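Local coordinates for protein beta-fructofuranosidase (Bifidobacterium adolescentis, PDB 6NOB) that probably hydrolyses terminal beta-fructofuranoside bonds, as in sucrose, as a member of glycoside hydrolase family 32, at residues Y112-E123 with A629-R637; V585-E593 with G603-D611. One frame throughout, in Å; residues are numbered along the deposited sequence.

Contact 1: Y112-E123 with A629-R637; sequences YNRFGRSGAHFE and ARALNGIWR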
loop_
_atom_site.group_PDB
_atom_site.type_symbol
_atom_site.label_atom_id
_atom_site.label_comp_id
_atom_site.label_asym_id
_atom_site.label_seq_id
_atom_site.Cartn_x
_atom_site.Cartn_y
_atom_site.Cartn_z
ATOM N N TYR A 112 -14.567 4.684 -12.377
ATOM C CA TYR A 112 -13.372 3.877 -12.586
ATOM C C TYR A 112 -13.049 3.573 -14.041
ATOM O O TYR A 112 -11.880 3.321 -14.350
ATOM C CB TYR A 112 -13.491 2.551 -11.823
ATOM C CG TYR A 112 -13.369 2.711 -10.325
ATOM C CD1 TYR A 112 -12.123 2.775 -9.715
ATOM C CD2 TYR A 112 -14.498 2.803 -9.522
ATOM C CE1 TYR A 112 -12.005 2.924 -8.349
ATOM C CE2 TYR A 112 -14.389 2.951 -8.152
ATOM C CZ TYR A 112 -13.140 3.011 -7.571
ATOM O OH TYR A 112 -13.025 3.159 -6.207
ATOM N N ASN A 113 -14.033 3.577 -14.938
ATOM C CA ASN A 113 -13.781 3.233 -16.340
ATOM C C ASN A 113 -13.299 4.473 -17.098
ATOM O O ASN A 113 -14.003 5.064 -17.919
ATOM C CB ASN A 113 -15.031 2.632 -16.971
ATOM C CG ASN A 113 -14.790 2.150 -18.387
ATOM O OD1 ASN A 113 -13.709 1.658 -18.713
ATOM N ND2 ASN A 113 -15.800 2.294 -19.239
ATOM N N ARG A 114 -12.060 4.863 -16.800
ATOM C CA ARG A 114 -11.444 6.037 -17.403
ATOM C C ARG A 114 -9.976 5.758 -17.686
ATOM O O ARG A 114 -9.305 5.053 -16.928
ATOM C CB ARG A 114 -11.550 7.276 -16.499
ATOM C CG ARG A 114 -12.956 7.628 -16.052
ATOM C CD ARG A 114 -12.936 8.813 -15.105
ATOM N NE ARG A 114 -12.239 9.955 -15.689
ATOM C CZ ARG A 114 -12.804 10.828 -16.514
ATOM N NH1 ARG A 114 -14.079 10.692 -16.854
ATOM N NH2 ARG A 114 -12.096 11.841 -16.999
ATOM N N PHE A 115 -9.485 6.327 -18.786
ATOM C CA PHE A 115 -8.068 6.231 -19.114
ATOM C C PHE A 115 -7.227 6.776 -17.965
ATOM O O PHE A 115 -7.521 7.840 -17.413
ATOM C CB PHE A 115 -7.778 6.995 -20.407
ATOM C CG PHE A 115 -6.328 6.990 -20.813
ATOM C CD1 PHE A 115 -5.682 5.805 -21.130
ATOM C CD2 PHE A 115 -5.616 8.178 -20.897
ATOM C CE1 PHE A 115 -4.350 5.804 -21.510
ATOM C CE2 PHE A 115 -4.284 8.184 -21.275
ATOM C CZ PHE A 115 -3.651 6.997 -21.581
ATOM N N GLY A 116 -6.189 6.032 -17.593
ATOM C CA GLY A 116 -5.374 6.358 -16.443
ATOM C C GLY A 116 -5.703 5.573 -15.191
ATOM O O GLY A 116 -4.981 5.700 -14.193
ATOM N N ARG A 117 -6.765 4.773 -15.208
ATOM C CA ARG A 117 -7.143 3.940 -14.078
ATOM C C ARG A 117 -6.953 2.470 -14.426
ATOM O O ARG A 117 -7.035 2.074 -15.592
ATOM C CB ARG A 117 -8.600 4.182 -13.665
ATOM C CG ARG A 117 -8.987 5.645 -13.550
ATOM C CD ARG A 117 -10.136 5.841 -12.574
ATOM N NE ARG A 117 -9.750 5.506 -11.206
ATOM C CZ ARG A 117 -10.337 5.998 -10.119
ATOM N NH1 ARG A 117 -9.916 5.638 -8.915
ATOM N NH2 ARG A 117 -11.341 6.856 -10.234
ATOM N N SER A 118 -6.689 1.663 -13.401
ATOM C CA SER A 118 -6.639 0.222 -13.580
ATOM C C SER A 118 -8.048 -0.358 -13.514
ATOM O O SER A 118 -8.994 0.288 -13.057
ATOM C CB SER A 118 -5.753 -0.427 -12.518
ATOM O OG SER A 118 -6.372 -0.364 -11.244
ATOM N N GLY A 119 -8.181 -1.601 -13.969
ATOM C CA GLY A 119 -9.478 -2.248 -13.995
ATOM C C GLY A 119 -9.730 -3.223 -12.862
ATOM O O GLY A 119 -10.886 -3.481 -12.516
ATOM N N ALA A 120 -8.663 -3.772 -12.270
ATOM C CA ALA A 120 -8.799 -4.840 -11.288
ATOM C C ALA A 120 -8.009 -4.623 -10.004
ATOM O O ALA A 120 -8.048 -5.491 -9.125
ATOM C CB ALA A 120 -8.384 -6.186 -11.900
ATOM N N HIS A 121 -7.292 -3.514 -9.868
ATOM C CA HIS A 121 -6.584 -3.198 -8.637
ATOM C C HIS A 121 -7.398 -2.203 -7.822
ATOM O O HIS A 121 -8.146 -1.391 -8.372
ATOM C CB HIS A 121 -5.195 -2.623 -8.928
ATOM C CG HIS A 121 -4.257 -3.598 -9.571
ATOM N ND1 HIS A 121 -4.410 -4.032 -10.871
ATOM C CD2 HIS A 121 -3.151 -4.217 -9.095
ATOM C CE1 HIS A 121 -3.443 -4.882 -11.165
ATOM N NE2 HIS A 121 -2.664 -5.012 -10.106
ATOM N N PHE A 122 -7.255 -2.271 -6.499
ATOM C CA PHE A 122 -7.998 -1.352 -5.649
ATOM C C PHE A 122 -7.461 0.065 -5.801
ATOM O O PHE A 122 -6.249 0.295 -5.752
ATOM C CB PHE A 122 -7.938 -1.768 -4.181
ATOM C CG PHE A 122 -8.683 -0.825 -3.275
ATOM C CD1 PHE A 122 -10.056 -0.939 -3.118
ATOM C CD2 PHE A 122 -8.021 0.203 -2.618
ATOM C CE1 PHE A 122 -10.752 -0.060 -2.303
ATOM C CE2 PHE A 122 -8.711 1.086 -1.806
ATOM C CZ PHE A 122 -10.078 0.951 -1.646
ATOM N N GLU A 123 -8.373 1.013 -5.982
ATOM C CA GLU A 123 -8.090 2.437 -5.988
ATOM C C GLU A 123 -9.232 3.139 -5.272
ATOM O O GLU A 123 -10.371 2.654 -5.296
ATOM C CB GLU A 123 -7.959 3.000 -7.414
ATOM C CG GLU A 123 -6.937 2.303 -8.298
ATOM C CD GLU A 123 -6.980 2.803 -9.732
ATOM O OE1 GLU A 123 -7.755 3.745 -10.006
ATOM O OE2 GLU A 123 -6.245 2.256 -10.584
ATOM N N ALA A 629 -3.145 -17.594 -22.475
ATOM C CA ALA A 629 -3.483 -16.181 -22.376
ATOM C C ALA A 629 -4.988 -16.033 -22.215
ATOM O O ALA A 629 -5.760 -16.703 -22.910
ATOM C CB ALA A 629 -3.000 -15.408 -23.604
ATOM N N ARG A 630 -5.400 -15.157 -21.297
ATOM C CA ARG A 630 -6.808 -14.959 -20.985
ATOM C C ARG A 630 -7.075 -13.483 -20.733
ATOM O O ARG A 630 -6.223 -12.762 -20.206
ATOM C CB ARG A 630 -7.245 -15.772 -19.752
ATOM C CG ARG A 630 -6.968 -17.265 -19.843
ATOM C CD ARG A 630 -7.384 -18.003 -18.583
ATOM N NE ARG A 630 -6.590 -19.215 -18.402
ATOM C CZ ARG A 630 -6.903 -20.205 -17.571
ATOM N NH1 ARG A 630 -8.005 -20.138 -16.834
ATOM N NH2 ARG A 630 -6.111 -21.263 -17.478
ATOM N N ALA A 631 -8.276 -13.045 -21.104
ATOM C CA ALA A 631 -8.713 -11.694 -20.792
ATOM C C ALA A 631 -8.854 -11.517 -19.285
ATOM O O ALA A 631 -9.224 -12.443 -18.560
ATOM C CB ALA A 631 -10.044 -11.390 -21.481
ATOM N N LEU A 632 -8.551 -10.311 -18.812
ATOM C CA LEU A 632 -8.627 -9.999 -17.392
ATOM C C LEU A 632 -9.945 -9.294 -17.094
ATOM O O LEU A 632 -10.320 -8.346 -17.791
ATOM C CB LEU A 632 -7.444 -9.131 -16.955
ATOM C CG LEU A 632 -7.121 -9.111 -15.458
ATOM C CD1 LEU A 632 -6.524 -10.440 -15.020
ATOM C CD2 LEU A 632 -6.174 -7.974 -15.129
ATOM N N ASN A 633 -10.644 -9.765 -16.064
ATOM C CA ASN A 633 -11.897 -9.151 -15.658
ATOM C C ASN A 633 -11.639 -7.849 -14.901
ATOM O O ASN A 633 -10.526 -7.564 -14.452
ATOM C CB ASN A 633 -12.702 -10.096 -14.767
ATOM C CG ASN A 633 -13.158 -11.342 -15.493
ATOM O OD1 ASN A 633 -13.526 -11.296 -16.666
ATOM N ND2 ASN A 633 -13.140 -12.469 -14.792
ATOM N N GLY A 634 -12.702 -7.058 -14.751
ATOM C CA GLY A 634 -12.686 -5.899 -13.890
ATOM C C GLY A 634 -13.429 -6.181 -12.598
ATOM O O GLY A 634 -14.219 -7.120 -12.514
ATOM N N ILE A 635 -13.167 -5.357 -11.584
ATOM C CA ILE A 635 -13.726 -5.556 -10.251
ATOM C C ILE A 635 -14.832 -4.568 -9.921
ATOM O O ILE A 635 -15.409 -4.651 -8.828
ATOM C CB ILE A 635 -12.631 -5.503 -9.169
ATOM C CG1 ILE A 635 -12.038 -4.097 -9.075
ATOM C CG2 ILE A 635 -11.548 -6.529 -9.455
ATOM C CD1 ILE A 635 -11.119 -3.899 -7.895
ATOM N N TRP A 636 -15.151 -3.639 -10.817
ATOM C CA TRP A 636 -16.237 -2.693 -10.580
ATOM C C TRP A 636 -17.472 -2.970 -11.423
ATOM O O TRP A 636 -18.592 -2.857 -10.921
ATOM C CB TRP A 636 -15.752 -1.260 -10.826
ATOM C CG TRP A 636 -14.442 -0.970 -10.150
ATOM C CD1 TRP A 636 -13.222 -0.851 -10.750
ATOM C CD2 TRP A 636 -14.218 -0.778 -8.744
ATOM N NE1 TRP A 636 -12.256 -0.589 -9.809
ATOM C CE2 TRP A 636 -12.839 -0.541 -8.571
ATOM C CE3 TRP A 636 -15.048 -0.781 -7.618
ATOM C CZ2 TRP A 636 -12.271 -0.309 -7.315
ATOM C CZ3 TRP A 636 -14.481 -0.551 -6.371
ATOM C CH2 TRP A 636 -13.106 -0.318 -6.231
ATOM N N ARG A 637 -17.296 -3.349 -12.685
ATOM C CA ARG A 637 -18.418 -3.723 -13.540
ATOM C C ARG A 637 -18.284 -5.169 -14.011
ATOM O O ARG A 637 -17.321 -5.524 -14.693
ATOM C CB ARG A 637 -18.517 -2.784 -14.746
HETATM O O HOH W 1 -9.529 0.208 -10.209
#
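Tyr-112 and Trp-636 lie face to face, the phenol ring centred 3.7 Å from the centroid of the five-membered indole ring with the two planes only 9° apart. The overlap continues over the benzo ring, where Tyr-112 CE1 and Trp-636 CZ2 are 3.4 Å apart. On the phenol's side away from the indole, the Arg-117 guanidinium lies over Tyr-112 CD1, with Glu-123 OE1 in the guanidinium plane at its edge, taking both NE and NH1. On the other face of the indole lies CG1 of Ile-635, offset toward the rim, while water 1 sits in plane at the edge, accepting from Trp-636 NE1 (2.9 Å) and donating to the carbonyls of Ser-118 and His-121. At the phenol's own edge, Tyr-112 OH donates to Glu-123 O. With CG anti to the carbonyl carbon (chi1 -48°), the indole turns to the loop 112-123. In family 32 enzymes a five-bladed beta-propeller is followed by a C-terminal beta-sandwich; here the tail leaving sandwich strand 624-632 docks on the loop that leads into propeller strand 127-138. One backbone bond joins them, Ile-635 N to Gly-119 O (3.1 Å, 158° at the hydrogen). Were Trp-636 replaced by an alanine, the phenol of Tyr-112 would probably lose its stacking partner and water 1 its indole donor. Farther along, Ile-635 CG2 packs 4.0 Å from Ala-120 CB, and Leu-497 touches both side chains.

Contact 2: V585-E593 with G603-D611; sequences VFFDRNVVE and GSMLFQGAD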
loop_
_atom_site.group_PDB
_atom_site.type_symbol
_atom_site.label_atom_id
_atom_site.label_comp_id
_atom_site.label_asym_id
_atom_site.label_seq_id
_atom_site.Cartn_x
_atom_site.Cartn_y
_atom_site.Cartn_z
ATOM N N VAL A 585 2.070 -13.417 -16.188
ATOM C CA VAL A 585 1.950 -11.974 -16.365
ATOM C C VAL A 585 0.515 -11.542 -16.101
ATOM O O VAL A 585 -0.424 -12.106 -16.676
ATOM C CB VAL A 585 2.378 -11.536 -17.779
ATOM C CG1 VAL A 585 2.280 -10.026 -17.919
ATOM C CG2 VAL A 585 3.787 -12.018 -18.083
ATOM N N PHE A 586 0.349 -10.542 -15.237
ATOM C CA PHE A 586 -0.905 -9.812 -15.075
ATOM C C PHE A 586 -0.657 -8.379 -15.533
ATOM O O PHE A 586 0.103 -7.646 -14.890
ATOM C CB PHE A 586 -1.391 -9.816 -13.625
ATOM C CG PHE A 586 -1.779 -11.170 -13.093
ATOM C CD1 PHE A 586 -0.816 -12.060 -12.646
ATOM C CD2 PHE A 586 -3.112 -11.532 -12.997
ATOM C CE1 PHE A 586 -1.173 -13.297 -12.139
ATOM C CE2 PHE A 586 -3.477 -12.769 -12.492
ATOM C CZ PHE A 586 -2.504 -13.653 -12.062
ATOM N N PHE A 587 -1.288 -7.973 -16.632
ATOM C CA PHE A 587 -1.259 -6.580 -17.061
ATOM C C PHE A 587 -2.672 -6.020 -17.021
ATOM O O PHE A 587 -3.568 -6.539 -17.695
ATOM C CB PHE A 587 -0.670 -6.412 -18.460
ATOM C CG PHE A 587 -0.548 -4.975 -18.873
ATOM C CD1 PHE A 587 0.465 -4.183 -18.358
ATOM C CD2 PHE A 587 -1.468 -4.404 -19.738
ATOM C CE1 PHE A 587 0.574 -2.852 -18.716
ATOM C CE2 PHE A 587 -1.364 -3.073 -20.099
ATOM C CZ PHE A 587 -0.342 -2.296 -19.586
ATOM N N ASP A 588 -2.860 -4.946 -16.252
ATOM C CA ASP A 588 -4.179 -4.390 -15.967
ATOM C C ASP A 588 -4.188 -2.910 -16.368
ATOM O O ASP A 588 -4.147 -2.019 -15.516
ATOM C CB ASP A 588 -4.537 -4.587 -14.492
ATOM C CG ASP A 588 -5.937 -4.115 -14.156
ATOM O OD1 ASP A 588 -6.767 -3.980 -15.081
ATOM O OD2 ASP A 588 -6.206 -3.883 -12.958
ATOM N N ARG A 589 -4.223 -2.665 -17.681
ATOM C CA ARG A 589 -4.376 -1.336 -18.271
ATOM C C ARG A 589 -3.183 -0.416 -18.020
ATOM O O ARG A 589 -2.595 0.106 -18.974
ATOM C CB ARG A 589 -5.669 -0.681 -17.771
ATOM C CG ARG A 589 -6.929 -1.309 -18.354
ATOM C CD ARG A 589 -8.134 -1.084 -17.458
ATOM N NE ARG A 589 -8.508 0.326 -17.385
ATOM C CZ ARG A 589 -9.326 0.927 -18.242
ATOM N NH1 ARG A 589 -9.860 0.240 -19.245
ATOM N NH2 ARG A 589 -9.612 2.213 -18.098
ATOM N N ASN A 590 -2.815 -0.195 -16.752
ATOM C CA ASN A 590 -1.718 0.723 -16.466
ATOM C C ASN A 590 -0.765 0.195 -15.397
ATOM O O ASN A 590 -0.086 0.994 -14.742
ATOM C CB ASN A 590 -2.250 2.102 -16.047
ATOM C CG ASN A 590 -3.054 2.059 -14.757
ATOM O OD1 ASN A 590 -3.276 0.994 -14.176
ATOM N ND2 ASN A 590 -3.493 3.226 -14.298
ATOM N N VAL A 591 -0.695 -1.119 -15.204
ATOM C CA VAL A 591 0.207 -1.704 -14.218
ATOM C C VAL A 591 0.451 -3.154 -14.611
ATOM O O VAL A 591 -0.453 -3.845 -15.089
ATOM C CB VAL A 591 -0.367 -1.577 -12.785
ATOM C CG1 VAL A 591 -1.723 -2.275 -12.678
ATOM C CG2 VAL A 591 0.611 -2.123 -11.749
ATOM N N VAL A 592 1.690 -3.605 -14.425
ATOM C CA VAL A 592 2.084 -4.976 -14.718
ATOM C C VAL A 592 2.558 -5.626 -13.428
ATOM O O VAL A 592 3.123 -4.968 -12.550
ATOM C CB VAL A 592 3.182 -5.043 -15.809
ATOM C CG1 VAL A 592 4.531 -4.608 -15.254
ATOM C CG2 VAL A 592 3.272 -6.441 -16.403
ATOM N N GLU A 593 2.285 -6.923 -13.300
ATOM C CA GLU A 593 2.812 -7.736 -12.208
ATOM C C GLU A 593 3.212 -9.082 -12.792
ATOM O O GLU A 593 2.381 -9.769 -13.394
ATOM C CB GLU A 593 1.788 -7.908 -11.080
ATOM C CG GLU A 593 1.278 -6.594 -10.502
ATOM C CD GLU A 593 0.492 -6.775 -9.222
ATOM O OE1 GLU A 593 1.094 -7.195 -8.213
ATOM O OE2 GLU A 593 -0.725 -6.491 -9.223
ATOM N N GLY A 603 7.967 -9.386 -10.030
ATOM C CA GLY A 603 8.351 -8.066 -10.500
ATOM C C GLY A 603 7.186 -7.274 -11.054
ATOM O O GLY A 603 6.396 -7.799 -11.845
ATOM N N SER A 604 7.075 -6.006 -10.660
ATOM C CA SER A 604 5.898 -5.215 -10.995
ATOM C C SER A 604 6.254 -3.735 -10.997
ATOM O O SER A 604 7.226 -3.310 -10.365
ATOM C CB SER A 604 4.754 -5.489 -10.013
ATOM O OG SER A 604 5.140 -5.190 -8.686
ATOM N N MET A 605 5.442 -2.956 -11.712
ATOM C CA MET A 605 5.620 -1.510 -11.814
ATOM C C MET A 605 4.438 -0.914 -12.562
ATOM O O MET A 605 3.734 -1.607 -13.303
ATOM C CB MET A 605 6.925 -1.144 -12.529
ATOM C CG MET A 605 6.903 -1.422 -14.026
ATOM S SD MET A 605 8.481 -1.070 -14.824
ATOM C CE MET A 605 9.536 -2.269 -14.014
ATOM N N LEU A 606 4.236 0.388 -12.364
ATOM C CA LEU A 606 3.247 1.121 -13.142
ATOM C C LEU A 606 3.738 1.312 -14.570
ATOM O O LEU A 606 4.907 1.630 -14.804
ATOM C CB LEU A 606 2.968 2.484 -12.510
ATOM C CG LEU A 606 2.451 2.517 -11.071
ATOM C CD1 LEU A 606 2.211 3.955 -10.635
ATOM C CD2 LEU A 606 1.184 1.690 -10.935
ATOM N N PHE A 607 2.836 1.115 -15.530
ATOM C CA PHE A 607 3.151 1.382 -16.932
ATOM C C PHE A 607 1.841 1.628 -17.666
ATOM O O PHE A 607 1.072 0.686 -17.885
ATOM C CB PHE A 607 3.920 0.227 -17.558
ATOM C CG PHE A 607 4.300 0.471 -18.990
ATOM C CD1 PHE A 607 3.462 0.079 -20.022
ATOM C CD2 PHE A 607 5.486 1.115 -19.303
ATOM C CE1 PHE A 607 3.805 0.316 -21.340
ATOM C CE2 PHE A 607 5.836 1.352 -20.619
ATOM C CZ PHE A 607 4.995 0.953 -21.638
ATOM N N GLN A 608 1.602 2.875 -18.063
ATOM C CA GLN A 608 0.353 3.254 -18.720
ATOM C C GLN A 608 0.345 2.740 -20.154
ATOM O O GLN A 608 0.968 3.323 -21.043
ATOM C CB GLN A 608 0.170 4.767 -18.684
ATOM C CG GLN A 608 -1.151 5.238 -19.266
ATOM C CD GLN A 608 -2.344 4.681 -18.511
ATOM O OE1 GLN A 608 -2.560 5.006 -17.343
ATOM N NE2 GLN A 608 -3.128 3.838 -19.177
ATOM N N GLY A 609 -0.366 1.640 -20.387
ATOM C CA GLY A 609 -0.597 1.194 -21.742
ATOM C C GLY A 609 -1.627 2.052 -22.447
ATOM O O GLY A 609 -2.406 2.779 -21.829
ATOM N N ALA A 610 -1.622 1.972 -23.775
ATOM C CA ALA A 610 -2.562 2.754 -24.566
ATOM C C ALA A 610 -3.997 2.347 -24.250
ATOM O O ALA A 610 -4.278 1.198 -23.892
ATOM C CB ALA A 610 -2.279 2.577 -26.058
ATOM N N ASP A 611 -4.910 3.308 -24.370
ATOM C CA ASP A 611 -6.321 3.015 -24.167
ATOM C C ASP A 611 -6.841 2.134 -25.295
ATOM O O ASP A 611 -6.331 2.155 -26.419
ATOM C CB ASP A 611 -7.137 4.306 -24.089
ATOM C CG ASP A 611 -8.399 4.148 -23.258
ATOM O OD1 ASP A 611 -8.382 3.368 -22.281
ATOM O OD2 ASP A 611 -9.410 4.804 -23.582
HETATM O O HOH W 2 -4.783 0.675 -21.080
HETATM O O HOH W 3 -10.710 3.340 -20.542
#
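Val-592 and Met-605 form the hydrogen-bonded pair of two antiparallel strands: Val-592 N reaches Met-605 O at 3.1 Å with a nearly straight N-H...O angle of 177°, and Met-605 N returns to Val-592 O at 3.2 Å. Beyond the strand end the bonding changes. Phe-607 N donates to Asn-590 O from well above the carbonyl plane, 61° out of it, whereas Gly-609 N meets Arg-589 O in the carbonyl plane at 3.1 Å. Gln-608, its chain bent at chi2 (61°), donates through NE2 to Gly-609 O and brings OE1 to 3.2 Å from Asn-590 CB. Water 3 bridges Arg-589 NH2 and Asp-611 OD1, whose charged groups are too far apart for a salt bridge; the arginine's NE is used by Arg-117 O. These strands belong to the beta hairpin 591-596/601-606, which ends one sheet of the C-terminal beta-sandwich, with 601-606 outermost. Val-591, Glu-593, Ser-604 and Leu-606 share the face covered by Phe-454 of propeller strand 448-454; on it Val-591 CG2 approaches Leu-606 CD2 to 3.9 Å, and Glu-593 CG packs against Ser-604 CB. Across the sheet, Val-592 and the rings of Phe-587 and Phe-607 meet Leu-550 of the second sandwich sheet. Phe-587 CE1 meets the edge of the Phe-607 ring, 4.3 Å from Phe-607 CD1. The Phe-587 edge also runs close to the backbone of Gly-609, where a beta-carbon would fit tightly against that ring and Arg-589 O.

How the contacts relate
Both contacts are largely buried and reach the same sandwich sheet, one through strand 624-632, the other through strands 582-588, 591-596 and 601-606. Contact 2 is internal to the sandwich and relies on strand pairing and apolar packing, whereas contact 1 joins the chain's C-terminal tail to a loop leading into the propeller, with one direct backbone bond and a large aromatic stack. Their centres are 11 Å apart, and loop 112-123 touches both. Ala-120 N lies 2.6 Å from Asp-588 OD2, and His-121 NE2 lies 2.6 Å from Glu-593 OE2, each a probable hydrogen bond. Acidic side chains of contact 2 thus meet the loop of contact 1 at the domain interface.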